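Local atomic coordinates of CAS6A (Thermus thermophilus, PDB entry 4C97), a protein that probably acts as a Cas6-family endonuclease that recognises and processes CRISPR RNA, a step in antiviral defence. Residues Met5-Leu10 with Gly219-Tyr224; Ala187-Asp192 with Leu233-Ala238. The protein carries 1 engineered substitution. One frame throughout, in Å; residues are numbered along the deposited sequence.

Contact 1 of 2, residues Met5-Leu10 with Gly219-Tyr224; sequences MVLAAL and GRFAFY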
ATOM      1  N   MET A   5     -16.266   8.639  -2.409  1.00 24.70           N
ATOM      2  CA  MET A   5     -14.928   8.369  -2.898  1.00 21.51           C
ATOM      3  C   MET A   5     -13.925   8.073  -1.793  1.00 19.66           C
ATOM      4  O   MET A   5     -12.786   8.499  -1.847  1.00 19.04           O
ATOM      5  CB  MET A   5     -14.521   9.528  -3.759  1.00 56.77           C
ATOM      6  CG  MET A   5     -13.737   9.078  -4.929  1.00 70.89           C
ATOM      7  SD  MET A   5     -13.420  10.398  -6.090  1.00109.78           S
ATOM      8  CE  MET A   5     -15.048  10.992  -6.339  1.00 28.69           C
ATOM      9  N   VAL A   6     -14.354   7.281  -0.820  1.00 23.26           N
ATOM     10  CA  VAL A   6     -13.534   6.919   0.329  1.00 17.68           C
ATOM     11  C   VAL A   6     -12.477   5.882  -0.006  1.00 16.97           C
ATOM     12  O   VAL A   6     -12.683   4.985  -0.822  1.00 17.52           O
ATOM     13  CB  VAL A   6     -14.424   6.340   1.462  1.00 19.07           C
ATOM     14  CG1 VAL A   6     -15.067   5.055   1.036  1.00 34.09           C
ATOM     15  CG2 VAL A   6     -13.658   6.102   2.711  1.00 16.69           C
ATOM     16  N   LEU A   7     -11.323   6.022   0.631  1.00 15.47           N
ATOM     17  CA  LEU A   7     -10.435   4.884   0.741  1.00 14.46           C
ATOM     18  C   LEU A   7      -9.904   4.864   2.150  1.00 13.69           C
ATOM     19  O   LEU A   7      -9.906   5.895   2.842  1.00 15.24           O
ATOM     20  CB  LEU A   7      -9.346   4.889  -0.334  1.00 18.10           C
ATOM     21  CG  LEU A   7      -8.266   5.954  -0.315  1.00 16.02           C
ATOM     22  CD1 LEU A   7      -7.242   5.614  -1.391  1.00 13.96           C
ATOM     23  CD2 LEU A   7      -8.788   7.354  -0.532  1.00 14.97           C
ATOM     24  N   ALA A   8      -9.517   3.677   2.611  1.00 13.05           N
ATOM     25  CA  ALA A   8      -9.209   3.516   4.021  1.00 12.65           C
ATOM     26  C   ALA A   8      -8.189   2.421   4.268  1.00 17.01           C
ATOM     27  O   ALA A   8      -8.078   1.476   3.486  1.00 14.88           O
ATOM     28  CB  ALA A   8     -10.476   3.201   4.779  1.00 16.05           C
ATOM     29  N   ALA A   9      -7.433   2.588   5.348  1.00 14.43           N
ATOM     30  CA  ALA A   9      -6.540   1.553   5.857  1.00 14.24           C
ATOM     31  C   ALA A   9      -6.844   1.438   7.326  1.00 13.14           C
ATOM     32  O   ALA A   9      -6.606   2.367   8.113  1.00 14.11           O
ATOM     33  CB  ALA A   9      -5.083   1.941   5.641  1.00 13.50           C
ATOM     34  N   LEU A  10      -7.411   0.290   7.692  1.00 11.75           N
ATOM     35  CA  LEU A  10      -7.710   0.013   9.076  1.00 12.30           C
ATOM     36  C   LEU A  10      -6.659  -0.904   9.668  1.00 12.93           C
ATOM     37  O   LEU A  10      -6.259  -1.902   9.041  1.00 14.33           O
ATOM     38  CB  LEU A  10      -9.075  -0.649   9.182  1.00 15.80           C
ATOM     39  CG  LEU A  10     -10.282   0.273   9.031  1.00 25.22           C
ATOM     40  CD1 LEU A  10     -10.381   0.862   7.644  1.00 30.86           C
ATOM     41  CD2 LEU A  10     -11.550  -0.516   9.356  1.00 29.20           C
ATOM     42  N   GLY A 219       2.009   9.526  -4.610  1.00  8.55           N
ATOM     43  CA  GLY A 219       2.588   9.459  -3.275  1.00  8.12           C
ATOM     44  C   GLY A 219       1.582   9.242  -2.156  1.00  8.27           C
ATOM     45  O   GLY A 219       1.745   8.335  -1.330  1.00 10.10           O
ATOM     46  N   ARG A 220       0.545  10.059  -2.118  1.00 10.68           N
ATOM     47  CA  ARG A 220      -0.499   9.899  -1.103  0.50  9.31           C
ATOM     48  C   ARG A 220      -1.244   8.567  -1.232  1.00  8.97           C
ATOM     49  O   ARG A 220      -1.603   7.944  -0.226  1.00 11.29           O
ATOM     50  CB  ARG A 220      -1.484  11.067  -1.129  0.50 11.12           C
ATOM     51  CG  ARG A 220      -0.897  12.386  -0.631  0.50 12.09           C
ATOM     52  CD  ARG A 220      -1.936  13.485  -0.433  0.50 17.26           C
ATOM     53  NE  ARG A 220      -1.571  14.335   0.692  0.50 26.85           N
ATOM     54  CZ  ARG A 220      -0.648  15.294   0.653  0.50 31.50           C
ATOM     55  NH1 ARG A 220       0.021  15.552  -0.463  0.50 21.95           N
ATOM     56  NH2 ARG A 220      -0.392  15.997   1.748  0.50 46.20           N
ATOM     57  N   PHE A 221      -1.497   8.130  -2.466  1.00  9.11           N
ATOM     58  CA  PHE A 221      -2.210   6.879  -2.703  1.00  8.77           C
ATOM     59  C   PHE A 221      -1.419   5.666  -2.242  1.00  8.59           C
ATOM     60  O   PHE A 221      -2.001   4.665  -1.772  1.00 10.04           O
ATOM     61  CB  PHE A 221      -2.518   6.788  -4.188  1.00  8.95           C
ATOM     62  CG  PHE A 221      -3.338   5.619  -4.587  1.00  7.98           C
ATOM     63  CD1 PHE A 221      -4.618   5.434  -4.089  1.00  8.70           C
ATOM     64  CD2 PHE A 221      -2.853   4.698  -5.513  1.00 10.36           C
ATOM     65  CE1 PHE A 221      -5.389   4.368  -4.496  1.00 10.20           C
ATOM     66  CE2 PHE A 221      -3.627   3.630  -5.900  1.00 10.79           C
ATOM     67  CZ  PHE A 221      -4.900   3.477  -5.400  1.00  8.93           C
ATOM     68  N   ALA A 222      -0.085   5.741  -2.399  1.00  8.80           N
ATOM     69  CA  ALA A 222       0.775   4.634  -1.963  1.00  9.83           C
ATOM     70  C   ALA A 222       0.493   4.089  -0.541  1.00  7.12           C
ATOM     71  O   ALA A 222       0.535   2.867  -0.304  1.00  8.37           O
ATOM     72  CB  ALA A 222       2.235   5.024  -2.118  1.00 11.03           C
ATOM     73  N   PHE A 223       0.179   4.983   0.385  1.00  7.17           N
ATOM     74  CA  PHE A 223      -0.145   4.623   1.761  1.00  9.20           C
ATOM     75  C   PHE A 223      -1.255   3.570   1.794  1.00  9.51           C
ATOM     76  O   PHE A 223      -1.262   2.672   2.640  1.00 10.64           O
ATOM     77  CB  PHE A 223      -0.621   5.877   2.504  1.00  9.12           C
ATOM     78  CG  PHE A 223      -1.006   5.645   3.936  1.00 10.50           C
ATOM     79  CD1 PHE A 223      -0.048   5.575   4.931  1.00 12.72           C
ATOM     80  CD2 PHE A 223      -2.343   5.537   4.305  1.00 11.45           C
ATOM     81  CE1 PHE A 223      -0.396   5.385   6.238  1.00 12.59           C
ATOM     82  CE2 PHE A 223      -2.695   5.345   5.613  1.00 11.31           C
ATOM     83  CZ  PHE A 223      -1.733   5.285   6.594  1.00 13.46           C
ATOM     84  N   TYR A 224      -2.222   3.730   0.898  1.00 10.17           N
ATOM     85  CA  TYR A 224      -3.386   2.844   0.832  1.00 10.89           C
ATOM     86  C   TYR A 224      -3.134   1.645  -0.073  1.00 13.26           C
ATOM     87  O   TYR A 224      -3.459   0.514   0.297  1.00 14.26           O
ATOM     88  CB  TYR A 224      -4.621   3.619   0.360  1.00 10.00           C
ATOM     89  CG  TYR A 224      -4.970   4.722   1.321  1.00 11.18           C
ATOM     90  CD1 TYR A 224      -5.664   4.446   2.495  1.00 11.03           C
ATOM     91  CD2 TYR A 224      -4.585   6.028   1.082  1.00 12.67           C
ATOM     92  CE1 TYR A 224      -5.959   5.426   3.397  1.00 13.13           C
ATOM     93  CE2 TYR A 224      -4.894   7.034   1.983  1.00 11.70           C
ATOM     94  CZ  TYR A 224      -5.582   6.726   3.136  1.00 13.88           C
ATOM     95  OH  TYR A 224      -5.876   7.702   4.048  1.00 17.05           O
TER
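Tyr224 lays its ring against Leu7, Ala8 and Ala9, where helix 209-225 of the second ferredoxin-like (RRM-like) half of Cas6 packs on the central strand 6-15 of the first half. The strand's other side chains, Val6, Ala8 and Leu10, belong to the opposite face of the sheet, which helix 68-79 covers. Followed outward from the helix, Tyr224 first meets leucine: its CB lies 3.7 Å from Leu7 CD1, and its CG touches the same methyl at 3.6 Å. The two side chains cross at about a right angle. One ring face receives Leu7 CG in a CH-pi contact, 3.9 Å from the ring centroid and 13° off the normal. At the next ring atoms the strand backbone takes over: Tyr224 CD1 comes 3.7 Å from Ala8 C, and Tyr224 CE1, at the ring edge, is 3.7 Å from Ala9 N. The opposite ring face is covered by its own neighbour, Phe223, whose CD2 sits above the ring centre, so the tyrosine ring lies between Leu7 and Phe223, which probably limits its rotation. The small side chain of Ala9 suits this place, because two rings approach its single methyl. Leucine suits its place because its CG, set between the backbone N and the carbonyl carbon (chi1 68°), lies over the tyrosine face while one methyl, CD1, touches two aromatic rings. Near the end of the helix, Arg62 and Ser64 of strand 58-65 hydrogen-bond to the carbonyl oxygens of Phe223 and Tyr224, respectively. The same methyl, Leu7 CD1, also meets the edge of the Phe221 ring, 3.8 Å from Phe221 CD1.

Contact 2 of 2, residues Ala187-Asp192 with Leu233-Ala238; sequences ARTEVD and LGYGRA. With SO4 (sulfate ion), chain D.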
ATOM      1  N   ALA A 187      11.385 -12.678   0.014  1.00 15.63           N
ATOM      2  CA  ALA A 187       9.938 -12.782   0.100  1.00 14.00           C
ATOM      3  C   ALA A 187       9.633 -14.248   0.312  1.00 13.52           C
ATOM      4  O   ALA A 187       9.620 -15.029  -0.630  1.00 14.31           O
ATOM      5  CB  ALA A 187       9.309 -12.281  -1.170  1.00 11.78           C
ATOM      6  N   ARG A 188       9.410 -14.618   1.566  1.00 14.03           N
ATOM      7  CA  ARG A 188       9.473 -16.020   1.957  1.00 15.48           C
ATOM      8  C   ARG A 188       8.302 -16.849   1.428  1.00 15.79           C
ATOM      9  O   ARG A 188       8.392 -18.076   1.390  1.00 17.62           O
ATOM     10  CB  ARG A 188       9.609 -16.154   3.483  1.00 23.73           C
ATOM     11  CG  ARG A 188      10.949 -15.676   4.084  1.00 29.00           C
ATOM     12  CD  ARG A 188      12.151 -16.587   3.760  1.00 63.47           C
ATOM     13  NE  ARG A 188      13.333 -16.273   4.576  1.00 62.23           N
ATOM     14  CZ  ARG A 188      14.599 -16.452   4.193  1.00 66.67           C
ATOM     15  NH1 ARG A 188      14.883 -16.932   2.991  1.00 64.45           N
ATOM     16  NH2 ARG A 188      15.595 -16.141   5.014  1.00 69.06           N
ATOM     17  N   THR A 189       7.211 -16.202   1.009  1.00 14.75           N
ATOM     18  CA  THR A 189       6.094 -16.928   0.409  1.00 15.17           C
ATOM     19  C   THR A 189       6.342 -17.239  -1.063  1.00 15.44           C
ATOM     20  O   THR A 189       5.599 -17.984  -1.676  1.00 16.15           O
ATOM     21  CB  THR A 189       4.784 -16.114   0.492  1.00 14.22           C
ATOM     22  OG1 THR A 189       4.966 -14.884  -0.200  1.00 15.80           O
ATOM     23  CG2 THR A 189       4.425 -15.817   1.937  1.00 16.86           C
ATOM     24  N   GLU A 190       7.398 -16.662  -1.623  1.00 15.07           N
ATOM     25  CA  GLU A 190       7.645 -16.746  -3.052  1.00 15.37           C
ATOM     26  C   GLU A 190       8.866 -17.578  -3.355  1.00 18.55           C
ATOM     27  O   GLU A 190       9.672 -17.880  -2.468  1.00 17.30           O
ATOM     28  CB  GLU A 190       7.830 -15.337  -3.635  1.00 14.63           C
ATOM     29  CG  GLU A 190       6.678 -14.424  -3.322  1.00 12.85           C
ATOM     30  CD  GLU A 190       5.347 -15.014  -3.748  1.00 13.29           C
ATOM     31  OE1 GLU A 190       5.230 -15.385  -4.933  1.00 20.25           O
ATOM     32  OE2 GLU A 190       4.456 -15.144  -2.881  1.00 16.06           O
ATOM     33  N   VAL A 191       8.972 -17.961  -4.625  1.00 23.91           N
ATOM     34  CA  VAL A 191      10.116 -18.680  -5.144  1.00 20.20           C
ATOM     35  C   VAL A 191      11.100 -17.687  -5.751  1.00 21.84           C
ATOM     36  O   VAL A 191      10.728 -16.899  -6.615  1.00 23.64           O
ATOM     37  CB  VAL A 191       9.701 -19.680  -6.262  1.00 23.79           C
ATOM     38  CG1 VAL A 191      10.900 -20.497  -6.737  1.00 28.23           C
ATOM     39  CG2 VAL A 191       8.565 -20.613  -5.789  1.00 26.40           C
ATOM     40  N   ASP A 192      12.345 -17.753  -5.294  1.00 21.18           N
ATOM     41  CA  ASP A 192      13.449 -16.984  -5.858  1.00 23.21           C
ATOM     42  C   ASP A 192      13.101 -15.518  -6.000  1.00 19.60           C
ATOM     43  O   ASP A 192      13.318 -14.938  -7.053  1.00 26.15           O
ATOM     44  CB  ASP A 192      13.860 -17.511  -7.249  1.00 37.86           C
ATOM     45  CG  ASP A 192      14.341 -18.952  -7.227  1.00 62.42           C
ATOM     46  OD1 ASP A 192      14.964 -19.363  -6.223  1.00 76.32           O
ATOM     47  OD2 ASP A 192      14.113 -19.673  -8.228  1.00 56.94           O
ATOM     48  N   LEU A 233      -0.424  -9.874  -0.032  1.00 10.86           N
ATOM     49  CA  LEU A 233       0.344 -10.670   0.920  1.00 10.59           C
ATOM     50  C   LEU A 233       1.237  -9.824   1.805  1.00 10.23           C
ATOM     51  O   LEU A 233       2.088 -10.350   2.516  1.00 14.16           O
ATOM     52  CB  LEU A 233       1.166 -11.758   0.202  1.00 11.41           C
ATOM     53  CG  LEU A 233       0.336 -12.833  -0.488  1.00 12.14           C
ATOM     54  CD1 LEU A 233       1.267 -13.703  -1.357  1.00 14.75           C
ATOM     55  CD2 LEU A 233      -0.378 -13.705   0.517  1.00 14.63           C
ATOM     56  N   GLY A 234       1.019  -8.509   1.809  1.00  8.85           N
ATOM     57  CA  GLY A 234       1.770  -7.655   2.705  1.00  8.50           C
ATOM     58  C   GLY A 234       3.042  -7.068   2.135  1.00 10.12           C
ATOM     59  O   GLY A 234       3.724  -6.306   2.823  1.00  9.79           O
ATOM     60  N   TYR A 235       3.362  -7.432   0.896  1.00  9.03           N
ATOM     61  CA  TYR A 235       4.534  -6.890   0.210  1.00 10.30           C
ATOM     62  C   TYR A 235       4.190  -5.491  -0.285  1.00  8.59           C
ATOM     63  O   TYR A 235       3.006  -5.127  -0.464  1.00 10.24           O
ATOM     64  CB  TYR A 235       4.956  -7.788  -0.958  1.00 11.00           C
ATOM     65  CG  TYR A 235       5.363  -9.166  -0.487  1.00  9.37           C
ATOM     66  CD1 TYR A 235       6.514  -9.337   0.269  1.00 12.29           C
ATOM     67  CD2 TYR A 235       4.594 -10.280  -0.776  1.00  9.64           C
ATOM     68  CE1 TYR A 235       6.891 -10.573   0.713  1.00 14.76           C
ATOM     69  CE2 TYR A 235       4.975 -11.529  -0.352  1.00 11.40           C
ATOM     70  CZ  TYR A 235       6.125 -11.668   0.408  1.00 15.25           C
ATOM     71  OH  TYR A 235       6.544 -12.914   0.863  1.00 15.12           O
ATOM     72  N   GLY A 236       5.211  -4.688  -0.506  1.00  7.81           N
ATOM     73  CA  GLY A 236       4.993  -3.383  -1.110  1.00  9.51           C
ATOM     74  C   GLY A 236       4.329  -2.339  -0.229  1.00  9.68           C
ATOM     75  O   GLY A 236       3.807  -1.348  -0.748  1.00  9.66           O
ATOM     76  N   ARG A 237       4.383  -2.520   1.089  1.00  8.50           N
ATOM     77  CA  ARG A 237       3.804  -1.554   1.993  1.00  9.88           C
ATOM     78  C   ARG A 237       4.715  -0.329   1.948  1.00 10.31           C
ATOM     79  O   ARG A 237       5.936  -0.437   2.077  1.00  9.67           O
ATOM     80  CB  ARG A 237       3.661  -2.127   3.400  1.00  7.64           C
ATOM     81  CG  ARG A 237       3.125  -1.128   4.395  1.00  7.85           C
ATOM     82  CD  ARG A 237       2.605  -1.803   5.656  1.00 10.78           C
ATOM     83  NE  ARG A 237       3.533  -2.698   6.334  1.00 12.41           N
ATOM     84  CZ  ARG A 237       4.465  -2.311   7.197  1.00 10.81           C
ATOM     85  NH1 ARG A 237       4.634  -1.024   7.464  1.00 13.42           N
ATOM     86  NH2 ARG A 237       5.229  -3.200   7.800  1.00 11.95           N
ATOM     87  N   ALA A 238       4.130   0.829   1.697  1.00  9.83           N
ATOM     88  CA  ALA A 238       4.917   2.018   1.427  1.00  9.66           C
ATOM     89  C   ALA A 238       4.179   3.251   1.853  1.00 13.14           C
ATOM     90  O   ALA A 238       2.962   3.239   1.958  1.00  9.11           O
ATOM     91  CB  ALA A 238       5.240   2.110  -0.044  1.00  9.50           C
TER
HETATM   92  S   SO4 D1241       7.227  -0.249  10.173  1.00 44.75           S
HETATM   93  O1  SO4 D1241       6.324   0.687   9.519  1.00 45.72           O
HETATM   94  O2  SO4 D1241       8.515  -0.189   9.480  1.00 46.89           O
HETATM   95  O3  SO4 D1241       7.408   0.141  11.566  1.00 50.52           O
HETATM   96  O4  SO4 D1241       6.767  -1.633  10.141  1.00 33.61           O
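Thr189 OG1 is gripped by two groups, one from each segment: it donates to Glu190 OE2 at 2.7 Å, and it is hydrogen-bonded to Tyr235 OH, also at 2.7 Å. Threonine and tyrosine meet tip to tip, with the threonine oxygen at the edge of the phenol ring, near its plane. Thr189 OG1 stands between its own backbone N and carbonyl carbon (chi1 60°), which directs it at the phenol. Glu190 folds back through a bend at chi2 (-54°) and offers the anti lone pair of OE2; the carboxylate would probably polarise the hydroxyl pair. A type I turn from Ala187 to Glu190, closed by Glu190 N to Ala187 O, presents both residues. Ala187 is small enough for its CB to rest 3.5 Å from Tyr235 CE1, while Phe131 adds an edge-to-face contact to the same ring. Leu233 CD1 packs beside the carboxylate, 3.8 Å from Glu190 OE2, and its side chain also touches Leu23 and Arg26 of helix 22-36. Gly234 and Gly236 suit their places because both have positive phi; at Gly234 a CB would also press on the carbonyl oxygen of Leu233. Farther along, Arg237 presents the edge of its guanidinium to a sulfate, probably from the crystallisation liquor: Arg237 NH1 bonds sulfate O1 and Arg237 NH2 bonds sulfate O4, each at 3.2 Å. Trp104 and Arg125 also hydrogen-bond to this sulfate, which is consistent with an affinity for phosphate groups but does not prove one. Segment 233-238 carries the C-terminal part of the glycine-rich loop that joins helix 209-225 to strand 238-241, a feature characteristic of Cas6 and other RAMP proteins.

How the contacts relate
Strand 6-15 opens the chain in the middle of the first antiparallel sheet, and contact 1 brings helix 209-225 back to it, closing a loop of 208 residues. Within that span, strand 176-186 of the second sheet leads into segment 187-192, the first half of contact 2. Its partner, 233-238, comes after the helix, so the two contacts cross rather than nest. Contact 1 joins the two ferredoxin-like halves; contact 2 links two loops of the second half, one leading to strand 194-197 and the other to strand 238-241. Their centres are 20 Å apart; their nearest atoms are about 3 Å apart, but the two contacts do not touch.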